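Local coordinates for SIR4-interacting protein SIF2 (Saccharomyces cerevisiae, PDB 1R5M) that acts as a WD-repeat subunit of the Set3C transcriptional corepressor complex, interacts with SIR4 and antagonizes telomeric silencing in yeast, at residues Glu65-Ala70 / Glu93-Phe98; Asp216-Val221 / Val231-Glu236; Ala265-Thr270 / Ser289-Ser294; Asn355-Lys360 / Ile382-Ser387. One frame throughout, in Å; residues are numbered along the deposited sequence.

In the fold
The four contacts lie in series along an eight-repeat WD propeller and are spread around its ring. Interactions 1 and 2 each pair two strands within one blade, the second within WD repeat 4, whereas interaction 3 joins the turn after strand 261-266 in WD repeat 5 to the first strand of repeat 6. Interaction 4 lies near the junction where the N-terminal strand 37-44 joins the last strand, 419-422. Interactions 3 and 4 have centres about 21 Å apart and nearest atoms about 11 Å apart; interactions 2 and 3 approach to about 10 Å between nearest atoms. Interactions 1 and 3 fall on opposite sides of the chain's centre, about 32 Å between centres. A sulfate ion sits at interaction 1.

Interaction 1. Residues Glu65-Ala70 / Glu93-Phe98; sequences EKNSVA and ELRHPF. With SO4 (sulfate ion), chain B.
Glu93 only approaches Val69, CB toward CG2, and its carboxylate serves Arg95. The next residue, Leu94, forms an antiparallel hydrogen-bonded pair with Ala70: Leu94 N donates to Ala70 O at 2.8 Å and Ala70 N to Leu94 O at 3.0 Å. Their CB atoms meet on the same face of the sheet. Arg95, a non-hydrogen-bonded partner of Val69, emerges on the other face. Its chain bends at chi3 (-58°), which turns NE, and the guanidinium beyond it lies across the valine, with Val69 CG2 over the centre of one face. Arg95 NH2 forms a salt bridge with Glu93 OE2 at 2.8 Å. Arg95 NH1 donates to O1 of a sulfate, probably from the crystallisation liquor, at 2.9 Å and Arg95 NH2 to its O4 at 2.8 Å. Asn67 ND2 donates to the same sulfate O1, Arg71 NH1 also binds the ion, and a water links Asn67 O to Arg95 NH1. Beyond the strand, His96 N donates almost straight (174°) to Ser68 O at 3.0 Å. Ser68 OG, anti to its own backbone N, donates 2.7 Å to His96 O from above the carbonyl plane. Phe98 closes the contact: Ser68 CB makes a CH-pi contact over one face of its ring, while Asn67 OD1 approaches the ring edge. These segments belong to the third and fourth strands of a four-stranded antiparallel blade, and Leu94 and His96 also pack on the next sheet (strands 122-127 and 132-136), His96 NE2 being hydrogen-bonded to Thr125 OG1 and ND1 to Glu131 OE1.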
loop_
_atom_site.group_PDB
_atom_site.type_symbol
_atom_site.label_atom_id
_atom_site.label_comp_id
_atom_site.label_asym_id
_atom_site.label_seq_id
_atom_site.Cartn_x
_atom_site.Cartn_y
_atom_site.Cartn_z
ATOM N N GLU A 65 12.406 -8.839 -5.315
ATOM C CA GLU A 65 13.457 -9.561 -4.613
ATOM C C GLU A 65 14.642 -8.642 -4.369
ATOM O O GLU A 65 14.691 -7.522 -4.879
ATOM C CB GLU A 65 13.875 -10.794 -5.413
ATOM C CG GLU A 65 12.715 -11.749 -5.670
ATOM C CD GLU A 65 13.088 -12.895 -6.586
ATOM O OE1 GLU A 65 13.875 -13.765 -6.165
ATOM O OE2 GLU A 65 12.593 -12.917 -7.732
ATOM N N LYS A 66 15.603 -9.115 -3.590
ATOM C CA LYS A 66 16.753 -8.295 -3.253
ATOM C C LYS A 66 17.818 -8.135 -4.332
ATOM O O LYS A 66 18.512 -7.120 -4.355
ATOM C CB LYS A 66 17.385 -8.823 -1.961
ATOM C CG LYS A 66 16.424 -8.762 -0.775
ATOM C CD LYS A 66 17.033 -9.299 0.516
ATOM C CE LYS A 66 16.033 -9.183 1.666
ATOM N NZ LYS A 66 16.539 -9.790 2.933
ATOM N N ASN A 67 17.934 -9.105 -5.235
ATOM C CA ASN A 67 18.952 -9.031 -6.278
ATOM C C ASN A 67 18.567 -8.248 -7.534
ATOM O O ASN A 67 18.710 -8.744 -8.652
ATOM C CB ASN A 67 19.408 -10.440 -6.673
ATOM C CG ASN A 67 20.665 -10.424 -7.526
ATOM O OD1 ASN A 67 21.589 -9.655 -7.265
ATOM N ND2 ASN A 67 20.706 -11.277 -8.542
ATOM N N SER A 68 18.079 -7.026 -7.342
ATOM C CA SER A 68 17.717 -6.151 -8.459
ATOM C C SER A 68 16.803 -6.843 -9.468
ATOM O O SER A 68 16.963 -6.694 -10.682
ATOM C CB SER A 68 19.001 -5.674 -9.154
ATOM O OG SER A 68 18.792 -4.484 -9.899
ATOM N N VAL A 69 15.826 -7.586 -8.960
ATOM C CA VAL A 69 14.909 -8.309 -9.824
ATOM C C VAL A 69 13.570 -8.563 -9.141
ATOM O O VAL A 69 13.499 -8.721 -7.920
ATOM C CB VAL A 69 15.522 -9.678 -10.251
ATOM C CG1 VAL A 69 15.693 -10.584 -9.029
ATOM C CG2 VAL A 69 14.643 -10.353 -11.292
ATOM N N ALA A 70 12.511 -8.569 -9.942
ATOM C CA ALA A 70 11.167 -8.854 -9.464
ATOM C C ALA A 70 10.684 -9.978 -10.366
ATOM O O ALA A 70 11.265 -10.224 -11.419
ATOM C CB ALA A 70 10.264 -7.628 -9.610
ATOM N N GLU A 93 10.720 -12.724 -15.510
ATOM C CA GLU A 93 11.677 -12.074 -14.633
ATOM C C GLU A 93 11.714 -10.611 -15.073
ATOM O O GLU A 93 11.827 -10.316 -16.267
ATOM C CB GLU A 93 13.067 -12.701 -14.787
ATOM C CG GLU A 93 13.115 -14.184 -14.452
ATOM C CD GLU A 93 14.501 -14.786 -14.618
ATOM O OE1 GLU A 93 14.638 -16.016 -14.444
ATOM O OE2 GLU A 93 15.453 -14.036 -14.920
ATOM N N LEU A 94 11.593 -9.704 -14.110
ATOM C CA LEU A 94 11.614 -8.270 -14.379
ATOM C C LEU A 94 12.900 -7.760 -13.735
ATOM O O LEU A 94 12.903 -7.311 -12.587
ATOM C CB LEU A 94 10.391 -7.603 -13.744
ATOM C CG LEU A 94 9.044 -8.311 -13.951
ATOM C CD1 LEU A 94 7.952 -7.488 -13.288
ATOM C CD2 LEU A 94 8.746 -8.497 -15.441
ATOM N N ARG A 95 13.992 -7.828 -14.487
ATOM C CA ARG A 95 15.292 -7.436 -13.965
ATOM C C ARG A 95 15.726 -6.004 -14.260
ATOM O O ARG A 95 15.440 -5.459 -15.326
ATOM C CB ARG A 95 16.348 -8.417 -14.490
ATOM C CG ARG A 95 17.638 -8.466 -13.685
ATOM C CD ARG A 95 18.539 -9.594 -14.185
ATOM N NE ARG A 95 17.894 -10.907 -14.108
ATOM C CZ ARG A 95 17.856 -11.671 -13.019
ATOM N NH1 ARG A 95 18.429 -11.265 -11.894
ATOM N NH2 ARG A 95 17.246 -12.848 -13.055
ATOM N N HIS A 96 16.402 -5.400 -13.284
ATOM C CA HIS A 96 16.937 -4.046 -13.416
ATOM C C HIS A 96 18.457 -4.183 -13.421
ATOM O O HIS A 96 19.023 -4.894 -12.595
ATOM C CB HIS A 96 16.548 -3.174 -12.217
ATOM C CG HIS A 96 15.111 -2.757 -12.195
ATOM N ND1 HIS A 96 14.716 -1.448 -12.359
ATOM C CD2 HIS A 96 13.979 -3.467 -11.971
ATOM C CE1 HIS A 96 13.403 -1.366 -12.231
ATOM N NE2 HIS A 96 12.932 -2.577 -11.993
ATOM N N PRO A 97 19.139 -3.521 -14.359
ATOM C CA PRO A 97 20.599 -3.636 -14.370
ATOM C C PRO A 97 21.173 -2.860 -13.187
ATOM O O PRO A 97 20.511 -1.978 -12.643
ATOM C CB PRO A 97 20.978 -3.007 -15.708
ATOM C CG PRO A 97 19.928 -1.943 -15.874
ATOM C CD PRO A 97 18.662 -2.669 -15.461
ATOM N N PHE A 98 22.384 -3.201 -12.759
ATOM C CA PHE A 98 22.994 -2.452 -11.675
ATOM C C PHE A 98 23.553 -1.197 -12.329
ATOM O O PHE A 98 23.969 -1.237 -13.488
ATOM C CB PHE A 98 24.108 -3.254 -11.003
ATOM C CG PHE A 98 23.600 -4.361 -10.121
ATOM C CD1 PHE A 98 23.270 -5.600 -10.655
ATOM C CD2 PHE A 98 23.427 -4.151 -8.758
ATOM C CE1 PHE A 98 22.772 -6.618 -9.843
ATOM C CE2 PHE A 98 22.930 -5.162 -7.939
ATOM C CZ PHE A 98 22.603 -6.397 -8.484
HETATM S S SO4 B . 18.128 -14.297 -9.589
HETATM O O1 SO4 B . 18.784 -12.976 -9.556
HETATM O O2 SO4 B . 19.073 -15.325 -9.111
HETATM O O3 SO4 B . 16.935 -14.277 -8.721
HETATM O O4 SO4 B . 17.716 -14.618 -10.968
HETATM O O HOH W 1 20.125 -8.980 -11.091
#

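Interaction 2. Residues Asp216-Val221 / Val231-Glu236; sequences DDDKFV and VYQITE
Phe220 and Tyr232 face each other as an antiparallel hydrogen-bonded pair, and their side chains leave the backbone differently. Phe220 CG sits between the backbone N and the carbonyl carbon (chi1 56°), and the ring reaches across to the neighbouring strand, with Tyr232 CB over one face, 3.6 Å from Phe220 CZ. Tyr232 CG is anti to its carbonyl carbon (chi1 -64°), and its ring extends away from the Phe220 strand. The two planes are nearly parallel, at 18°, but slid so far that they barely overlap. On the opposite face of the sheet Val221 CG1 touches Val231 CG2 at 3.9 Å, the two side chains lying side by side. Toward the turn, Ile234 lays CD1 3.6 Å from Asp218 CA, and its N donates to Asp218 O at 2.9 Å. Lys219 curls its tip so that NZ bridges Asp216 OD2 at 2.8 Å and Asp218 OD1 at 3.0 Å. Both strands belong to WD repeat 4, where Trp214 meets Phe220 edge-to-face. The chemistry thus divides by place: backbone bonds and hydrophobic side chains join the hairpin strands, while the lysine ammonium probably offsets the clustered negative charge of two aspartates at the turn.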
loop_
_atom_site.group_PDB
_atom_site.type_symbol
_atom_site.label_atom_id
_atom_site.label_comp_id
_atom_site.label_asym_id
_atom_site.label_seq_id
_atom_site.Cartn_x
_atom_site.Cartn_y
_atom_site.Cartn_z
ATOM N N ASP A 216 -8.244 12.765 -8.910
ATOM C CA ASP A 216 -9.040 12.999 -10.109
ATOM C C ASP A 216 -8.196 12.488 -11.273
ATOM O O ASP A 216 -7.028 12.147 -11.088
ATOM C CB ASP A 216 -9.345 14.489 -10.292
ATOM C CG ASP A 216 -10.610 14.732 -11.103
ATOM O OD1 ASP A 216 -11.056 13.809 -11.817
ATOM O OD2 ASP A 216 -11.154 15.855 -11.030
ATOM N N ASP A 217 -8.778 12.426 -12.465
ATOM C CA ASP A 217 -8.044 11.946 -13.626
ATOM C C ASP A 217 -6.802 12.794 -13.893
ATOM O O ASP A 217 -5.813 12.304 -14.442
ATOM C CB ASP A 217 -8.949 11.956 -14.863
ATOM C CG ASP A 217 -10.144 11.028 -14.720
ATOM O OD1 ASP A 217 -9.936 9.807 -14.569
ATOM O OD2 ASP A 217 -11.291 11.521 -14.757
ATOM N N ASP A 218 -6.853 14.060 -13.489
ATOM C CA ASP A 218 -5.741 14.977 -13.714
ATOM C C ASP A 218 -5.333 15.779 -12.481
ATOM O O ASP A 218 -4.737 16.845 -12.603
ATOM C CB ASP A 218 -6.107 15.945 -14.842
ATOM C CG ASP A 218 -7.218 16.899 -14.447
ATOM O OD1 ASP A 218 -8.108 16.489 -13.668
ATOM O OD2 ASP A 218 -7.208 18.055 -14.923
ATOM N N LYS A 219 -5.655 15.274 -11.294
ATOM C CA LYS A 219 -5.303 15.975 -10.063
ATOM C C LYS A 219 -4.725 14.972 -9.078
ATOM O O LYS A 219 -5.140 13.815 -9.050
ATOM C CB LYS A 219 -6.536 16.644 -9.451
ATOM C CG LYS A 219 -7.264 17.593 -10.394
ATOM C CD LYS A 219 -8.518 18.150 -9.739
ATOM C CE LYS A 219 -9.342 18.973 -10.724
ATOM N NZ LYS A 219 -9.805 18.153 -11.879
ATOM N N PHE A 220 -3.767 15.418 -8.276
ATOM C CA PHE A 220 -3.134 14.533 -7.311
ATOM C C PHE A 220 -2.633 15.278 -6.083
ATOM O O PHE A 220 -2.559 16.508 -6.073
ATOM C CB PHE A 220 -1.983 13.781 -7.989
ATOM C CG PHE A 220 -0.948 14.680 -8.621
ATOM C CD1 PHE A 220 0.168 15.095 -7.904
ATOM C CD2 PHE A 220 -1.092 15.106 -9.938
ATOM C CE1 PHE A 220 1.131 15.916 -8.487
ATOM C CE2 PHE A 220 -0.136 15.929 -10.533
ATOM C CZ PHE A 220 0.978 16.336 -9.805
ATOM N N VAL A 221 -2.300 14.525 -5.039
ATOM C CA VAL A 221 -1.807 15.110 -3.800
ATOM C C VAL A 221 -0.495 14.468 -3.361
ATOM O O VAL A 221 -0.277 13.269 -3.559
ATOM C CB VAL A 221 -2.838 14.965 -2.653
ATOM C CG1 VAL A 221 -4.092 15.778 -2.960
ATOM C CG2 VAL A 221 -3.192 13.496 -2.454
ATOM N N VAL A 231 -2.003 19.988 -3.155
ATOM C CA VAL A 231 -2.870 19.501 -4.225
ATOM C C VAL A 231 -2.392 20.103 -5.542
ATOM O O VAL A 231 -2.085 21.295 -5.608
ATOM C CB VAL A 231 -4.343 19.914 -3.994
ATOM C CG1 VAL A 231 -5.245 19.212 -5.000
ATOM C CG2 VAL A 231 -4.765 19.578 -2.565
ATOM N N TYR A 232 -2.329 19.276 -6.582
ATOM C CA TYR A 232 -1.878 19.725 -7.895
ATOM C C TYR A 232 -2.766 19.272 -9.041
ATOM O O TYR A 232 -3.537 18.321 -8.922
ATOM C CB TYR A 232 -0.475 19.201 -8.206
ATOM C CG TYR A 232 0.627 19.703 -7.315
ATOM C CD1 TYR A 232 0.941 19.051 -6.124
ATOM C CD2 TYR A 232 1.382 20.816 -7.679
ATOM C CE1 TYR A 232 1.986 19.491 -5.318
ATOM C CE2 TYR A 232 2.428 21.266 -6.880
ATOM C CZ TYR A 232 2.725 20.597 -5.703
ATOM O OH TYR A 232 3.765 21.030 -4.916
ATOM N N GLN A 233 -2.619 19.965 -10.165
ATOM C CA GLN A 233 -3.324 19.637 -11.392
ATOM C C GLN A 233 -2.173 19.347 -12.353
ATOM O O GLN A 233 -1.139 20.008 -12.294
ATOM C CB GLN A 233 -4.148 20.827 -11.881
ATOM C CG GLN A 233 -5.085 20.498 -13.027
ATOM C CD GLN A 233 -5.934 21.684 -13.434
ATOM O OE1 GLN A 233 -5.412 22.732 -13.816
ATOM N NE2 GLN A 233 -7.251 21.527 -13.352
ATOM N N ILE A 234 -2.343 18.357 -13.220
ATOM C CA ILE A 234 -1.292 17.965 -14.157
ATOM C C ILE A 234 -0.613 19.076 -14.956
ATOM O O ILE A 234 0.606 19.059 -15.123
ATOM C CB ILE A 234 -1.813 16.910 -15.159
ATOM C CG1 ILE A 234 -2.076 15.591 -14.432
ATOM C CG2 ILE A 234 -0.801 16.704 -16.285
ATOM C CD1 ILE A 234 -2.613 14.494 -15.330
ATOM N N THR A 235 -1.388 20.040 -15.442
ATOM C CA THR A 235 -0.830 21.119 -16.256
ATOM C C THR A 235 -0.238 22.312 -15.509
ATOM O O THR A 235 0.279 23.235 -16.141
ATOM C CB THR A 235 -1.881 21.669 -17.240
ATOM O OG1 THR A 235 -2.915 22.337 -16.507
ATOM C CG2 THR A 235 -2.492 20.539 -18.055
ATOM N N GLU A 236 -0.297 22.306 -14.180
ATOM C CA GLU A 236 0.238 23.428 -13.414
ATOM C C GLU A 236 1.277 23.043 -12.369
ATOM O O GLU A 236 1.092 22.089 -11.617
ATOM C CB GLU A 236 -0.905 24.191 -12.740
ATOM C CG GLU A 236 -1.850 24.860 -13.720
ATOM C CD GLU A 236 -1.130 25.810 -14.658
ATOM O OE1 GLU A 236 -0.502 26.772 -14.166
ATOM O OE2 GLU A 236 -1.188 25.593 -15.888
#

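Interaction 3. Residues Ala265-Thr270 / Ser289-Ser294; sequences ASDDGT and SQSIVS
Ile292 buries more surface here than any other residue, reaching from strand 292-298 against the turn that follows strand 261-266. Its two branches do different work. Ile292 CG2, anti to the backbone N, comes within 3.7 Å of Ala265 CB at the end of the strand. CG1 lies anti to the carbonyl carbon (chi1 -68°), and beyond it Ile292 CD1 rests against the backbone on the far side of the turn, 3.6 Å from Thr270 O and 3.8 Å from Gly269 C. The isoleucine therefore spans both limbs of the type I turn Ser266-Gly269, packing on a methyl group on one limb and on main chain on the other. Leu271 also touches both Ala265 and Ile292. The contact joins neighbouring blades of the propeller: the turn lies in WD repeat 5 and Ile292 in the first strand of repeat 6. Asp268 holds the turn from within, OD1 accepting from Thr270 OG1 at 2.7 Å and, in an Asx turn, from Thr270 N at 2.9 Å, while OD2 is hydrogen-bonded to His246 ND1, the Asp-His link familiar from WD repeats. At the partly exposed side of the contact, Asp267 and Ser291 have the closest CA atoms of the two segments, 4.2 Å apart. Ser291 OG lies beside Asp267 CB and O. A water completes this edge, donating to Asp267 O at 3.0 Å and lying 2.7 Å from Ser291 OG. The backbone of Ile292 is engaged with the preceding blade as well, its O accepting from Ser251 OG.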
loop_
_atom_site.group_PDB
_atom_site.type_symbol
_atom_site.label_atom_id
_atom_site.label_comp_id
_atom_site.label_asym_id
_atom_site.label_seq_id
_atom_site.Cartn_x
_atom_site.Cartn_y
_atom_site.Cartn_z
ATOM N N ALA A 265 -3.269 9.750 6.683
ATOM C CA ALA A 265 -2.808 9.273 7.985
ATOM C C ALA A 265 -1.447 9.911 8.186
ATOM O O ALA A 265 -0.736 10.197 7.217
ATOM C CB ALA A 265 -2.691 7.756 8.003
ATOM N N SER A 266 -1.073 10.130 9.440
ATOM C CA SER A 266 0.194 10.784 9.729
ATOM C C SER A 266 0.935 10.194 10.919
ATOM O O SER A 266 0.364 9.457 11.726
ATOM C CB SER A 266 -0.066 12.272 9.982
ATOM O OG SER A 266 1.075 12.926 10.507
ATOM N N ASP A 267 2.221 10.521 11.010
ATOM C CA ASP A 267 3.040 10.069 12.123
ATOM C C ASP A 267 2.488 10.729 13.381
ATOM O O ASP A 267 2.781 10.286 14.494
ATOM C CB ASP A 267 4.500 10.498 11.944
ATOM C CG ASP A 267 5.243 9.663 10.919
ATOM O OD1 ASP A 267 4.640 8.748 10.326
ATOM O OD2 ASP A 267 6.445 9.929 10.712
ATOM N N ASP A 268 1.690 11.783 13.205
ATOM C CA ASP A 268 1.118 12.490 14.347
ATOM C C ASP A 268 0.036 11.692 15.063
ATOM O O ASP A 268 -0.569 12.175 16.021
ATOM C CB ASP A 268 0.599 13.894 13.954
ATOM C CG ASP A 268 -0.662 13.871 13.084
ATOM O OD1 ASP A 268 -1.313 12.816 12.946
ATOM O OD2 ASP A 268 -1.008 14.949 12.550
ATOM N N GLY A 269 -0.189 10.464 14.602
ATOM C CA GLY A 269 -1.166 9.592 15.229
ATOM C C GLY A 269 -2.627 9.834 14.903
ATOM O O GLY A 269 -3.506 9.285 15.567
ATOM N N THR A 270 -2.897 10.637 13.881
ATOM C CA THR A 270 -4.280 10.916 13.520
ATOM C C THR A 270 -4.599 10.615 12.068
ATOM O O THR A 270 -3.707 10.493 11.225
ATOM C CB THR A 270 -4.649 12.400 13.725
ATOM O OG1 THR A 270 -3.962 13.203 12.754
ATOM C CG2 THR A 270 -4.273 12.863 15.125
ATOM N N SER A 289 -1.969 6.007 19.730
ATOM C CA SER A 289 -0.941 6.578 20.591
ATOM C C SER A 289 0.435 6.608 19.940
ATOM O O SER A 289 1.392 7.131 20.513
ATOM C CB SER A 289 -0.875 5.805 21.909
ATOM O OG SER A 289 -0.581 4.437 21.686
ATOM N N GLN A 290 0.534 6.036 18.745
ATOM C CA GLN A 290 1.791 6.020 18.011
ATOM C C GLN A 290 1.490 6.189 16.526
ATOM O O GLN A 290 0.328 6.218 16.122
ATOM C CB GLN A 290 2.546 4.711 18.253
ATOM C CG GLN A 290 2.782 4.404 19.727
ATOM C CD GLN A 290 3.728 3.238 19.944
ATOM O OE1 GLN A 290 3.755 2.641 21.020
ATOM N NE2 GLN A 290 4.520 2.917 18.926
ATOM N N SER A 291 2.542 6.298 15.723
ATOM C CA SER A 291 2.403 6.482 14.285
ATOM C C SER A 291 1.475 5.473 13.625
ATOM O O SER A 291 1.471 4.290 13.970
ATOM C CB SER A 291 3.777 6.406 13.616
ATOM O OG SER A 291 4.640 7.409 14.119
ATOM N N ILE A 292 0.686 5.955 12.673
ATOM C CA ILE A 292 -0.227 5.100 11.931
ATOM C C ILE A 292 0.542 4.571 10.726
ATOM O O ILE A 292 1.059 5.346 9.918
ATOM C CB ILE A 292 -1.470 5.892 11.476
ATOM C CG1 ILE A 292 -2.298 6.278 12.708
ATOM C CG2 ILE A 292 -2.297 5.062 10.505
ATOM C CD1 ILE A 292 -3.495 7.152 12.414
ATOM N N VAL A 293 0.620 3.250 10.602
ATOM C CA VAL A 293 1.367 2.640 9.510
ATOM C C VAL A 293 0.560 2.378 8.246
ATOM O O VAL A 293 1.109 2.409 7.144
ATOM C CB VAL A 293 2.035 1.322 9.971
ATOM C CG1 VAL A 293 2.983 1.608 11.129
ATOM C CG2 VAL A 293 0.982 0.311 10.388
ATOM N N SER A 294 -0.738 2.131 8.396
ATOM C CA SER A 294 -1.598 1.871 7.245
ATOM C C SER A 294 -3.024 2.305 7.555
ATOM O O SER A 294 -3.436 2.317 8.713
ATOM C CB SER A 294 -1.619 0.376 6.899
ATOM O OG SER A 294 -0.314 -0.162 6.756
HETATM O O HOH W 2 5.367 9.442 15.669
#

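Interaction 4. Residues Asn355-Lys360 / Ile382-Ser387; sequences NVYDLK and IPLYAS
Leu384 CD1 lies over one face of the Tyr357 ring, offset toward its rim, in a CH-pi contact with the centroid 4.3 Å away. Leu384 CD1 also lies 3.5 Å from Asn355 CG, and the leucine and asparagine side chains cross at about a right angle. Ile382 approaches the tyrosine differently: its CG2 is 3.6 Å from Tyr357 CB, and the carbonyl oxygens of Ile382 and Pro383 sit at the ring edge. On the other side of the sheet, Tyr385 runs alongside Val356, pointing the same way, with CD2 4.2 Å from Val356 CG1; its CB packs on Asp358 CB. This fits a classic beta bulge, in which Val356 O accepts from both Tyr385 N at 2.8 Å and Ala386 N at 3.2 Å. Val356 N returns a bond to Ala386 O, and Asp358 N donates to Pro383 O at 2.9 Å. The strand 380-388 also runs parallel to the N-terminal strand 37-44, near the junction that closes the propeller. The polar ends have further partners: Tyr385 OH is hydrogen-bonded to Pro424 O, and Asp358 OD1 caps Lys360 N at 3.1 Å and forms a salt bridge with Lys344, whose ammonium also makes a cation-pi contact with Tyr385. Side-chain contacts between the segments are thus mainly apolar, while main-chain bonds set the register and the charge of Asp358 is probably balanced by Lys344.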
loop_
_atom_site.group_PDB
_atom_site.type_symbol
_atom_site.label_atom_id
_atom_site.label_comp_id
_atom_site.label_asym_id
_atom_site.label_seq_id
_atom_site.Cartn_x
_atom_site.Cartn_y
_atom_site.Cartn_z
ATOM N N ASN A 355 -2.906 -11.319 11.521
ATOM C CA ASN A 355 -4.278 -11.444 11.991
ATOM C C ASN A 355 -5.186 -10.929 10.894
ATOM O O ASN A 355 -4.902 -9.901 10.275
ATOM C CB ASN A 355 -4.523 -10.604 13.252
ATOM C CG ASN A 355 -4.223 -11.355 14.538
ATOM O OD1 ASN A 355 -4.412 -10.819 15.633
ATOM N ND2 ASN A 355 -3.763 -12.593 14.416
ATOM N N VAL A 356 -6.264 -11.655 10.633
ATOM C CA VAL A 356 -7.241 -11.222 9.649
ATOM C C VAL A 356 -8.492 -10.910 10.457
ATOM O O VAL A 356 -9.009 -11.769 11.178
ATOM C CB VAL A 356 -7.555 -12.316 8.612
ATOM C CG1 VAL A 356 -8.600 -11.809 7.622
ATOM C CG2 VAL A 356 -6.287 -12.704 7.867
ATOM N N TYR A 357 -8.952 -9.668 10.361
ATOM C CA TYR A 357 -10.140 -9.219 11.079
ATOM C C TYR A 357 -11.354 -9.199 10.161
ATOM O O TYR A 357 -11.249 -8.881 8.976
ATOM C CB TYR A 357 -9.889 -7.831 11.671
ATOM C CG TYR A 357 -8.879 -7.860 12.791
ATOM C CD1 TYR A 357 -9.251 -8.247 14.078
ATOM C CD2 TYR A 357 -7.535 -7.568 12.553
ATOM C CE1 TYR A 357 -8.308 -8.349 15.101
ATOM C CE2 TYR A 357 -6.587 -7.666 13.566
ATOM C CZ TYR A 357 -6.979 -8.059 14.837
ATOM O OH TYR A 357 -6.042 -8.185 15.836
ATOM N N ASP A 358 -12.506 -9.550 10.719
ATOM C CA ASP A 358 -13.744 -9.599 9.959
ATOM C C ASP A 358 -14.568 -8.345 10.211
ATOM O O ASP A 358 -14.917 -8.033 11.352
ATOM C CB ASP A 358 -14.530 -10.850 10.356
ATOM C CG ASP A 358 -15.803 -11.021 9.559
ATOM O OD1 ASP A 358 -15.904 -10.451 8.451
ATOM O OD2 ASP A 358 -16.700 -11.745 10.038
ATOM N N LEU A 359 -14.870 -7.628 9.134
ATOM C CA LEU A 359 -15.636 -6.394 9.221
ATOM C C LEU A 359 -17.073 -6.583 8.742
ATOM O O LEU A 359 -17.875 -5.658 8.817
ATOM C CB LEU A 359 -14.970 -5.311 8.364
ATOM C CG LEU A 359 -13.459 -5.112 8.513
ATOM C CD1 LEU A 359 -12.998 -4.004 7.562
ATOM C CD2 LEU A 359 -13.116 -4.751 9.949
ATOM N N LYS A 360 -17.390 -7.781 8.261
ATOM C CA LYS A 360 -18.721 -8.077 7.733
ATOM C C LYS A 360 -19.901 -7.592 8.571
ATOM O O LYS A 360 -20.722 -6.809 8.094
ATOM C CB LYS A 360 -18.867 -9.581 7.478
ATOM C CG LYS A 360 -20.178 -9.958 6.803
ATOM C CD LYS A 360 -20.222 -11.433 6.446
ATOM C CE LYS A 360 -21.513 -11.781 5.718
ATOM N NZ LYS A 360 -21.560 -13.215 5.310
ATOM N N ILE A 382 -13.210 -5.763 17.224
ATOM C CA ILE A 382 -13.226 -6.157 15.819
ATOM C C ILE A 382 -12.979 -7.664 15.842
ATOM O O ILE A 382 -11.918 -8.116 16.261
ATOM C CB ILE A 382 -12.115 -5.468 14.999
ATOM C CG1 ILE A 382 -12.251 -3.946 15.099
ATOM C CG2 ILE A 382 -12.229 -5.883 13.535
ATOM C CD1 ILE A 382 -11.161 -3.185 14.365
ATOM N N PRO A 383 -13.963 -8.458 15.396
ATOM C CA PRO A 383 -13.842 -9.920 15.382
ATOM C C PRO A 383 -12.584 -10.445 14.699
ATOM O O PRO A 383 -12.256 -10.027 13.593
ATOM C CB PRO A 383 -15.108 -10.365 14.653
ATOM C CG PRO A 383 -16.091 -9.284 14.989
ATOM C CD PRO A 383 -15.255 -8.038 14.827
ATOM N N LEU A 384 -11.881 -11.352 15.371
ATOM C CA LEU A 384 -10.682 -11.956 14.802
ATOM C C LEU A 384 -11.150 -13.145 13.970
ATOM O O LEU A 384 -11.708 -14.108 14.498
ATOM C CB LEU A 384 -9.732 -12.427 15.904
ATOM C CG LEU A 384 -8.460 -13.128 15.416
ATOM C CD1 LEU A 384 -7.668 -12.197 14.497
ATOM C CD2 LEU A 384 -7.616 -13.538 16.616
ATOM N N TYR A 385 -10.925 -13.073 12.665
ATOM C CA TYR A 385 -11.353 -14.125 11.754
ATOM C C TYR A 385 -10.363 -15.277 11.645
ATOM O O TYR A 385 -10.753 -16.450 11.660
ATOM C CB TYR A 385 -11.582 -13.519 10.366
ATOM C CG TYR A 385 -12.124 -14.475 9.330
ATOM C CD1 TYR A 385 -13.421 -14.976 9.425
ATOM C CD2 TYR A 385 -11.343 -14.869 8.242
ATOM C CE1 TYR A 385 -13.928 -15.842 8.462
ATOM C CE2 TYR A 385 -11.842 -15.736 7.275
ATOM C CZ TYR A 385 -13.134 -16.216 7.391
ATOM O OH TYR A 385 -13.635 -17.067 6.433
ATOM N N ALA A 386 -9.083 -14.940 11.532
ATOM C CA ALA A 386 -8.052 -15.955 11.380
ATOM C C ALA A 386 -6.673 -15.417 11.728
ATOM O O ALA A 386 -6.463 -14.206 11.781
ATOM C CB ALA A 386 -8.058 -16.468 9.946
ATOM N N SER A 387 -5.737 -16.331 11.967
ATOM C CA SER A 387 -4.364 -15.963 12.296
ATOM C C SER A 387 -3.375 -16.903 11.617
ATOM O O SER A 387 -3.679 -18.074 11.374
ATOM C CB SER A 387 -4.137 -16.019 13.811
ATOM O OG SER A 387 -4.964 -15.107 14.507
#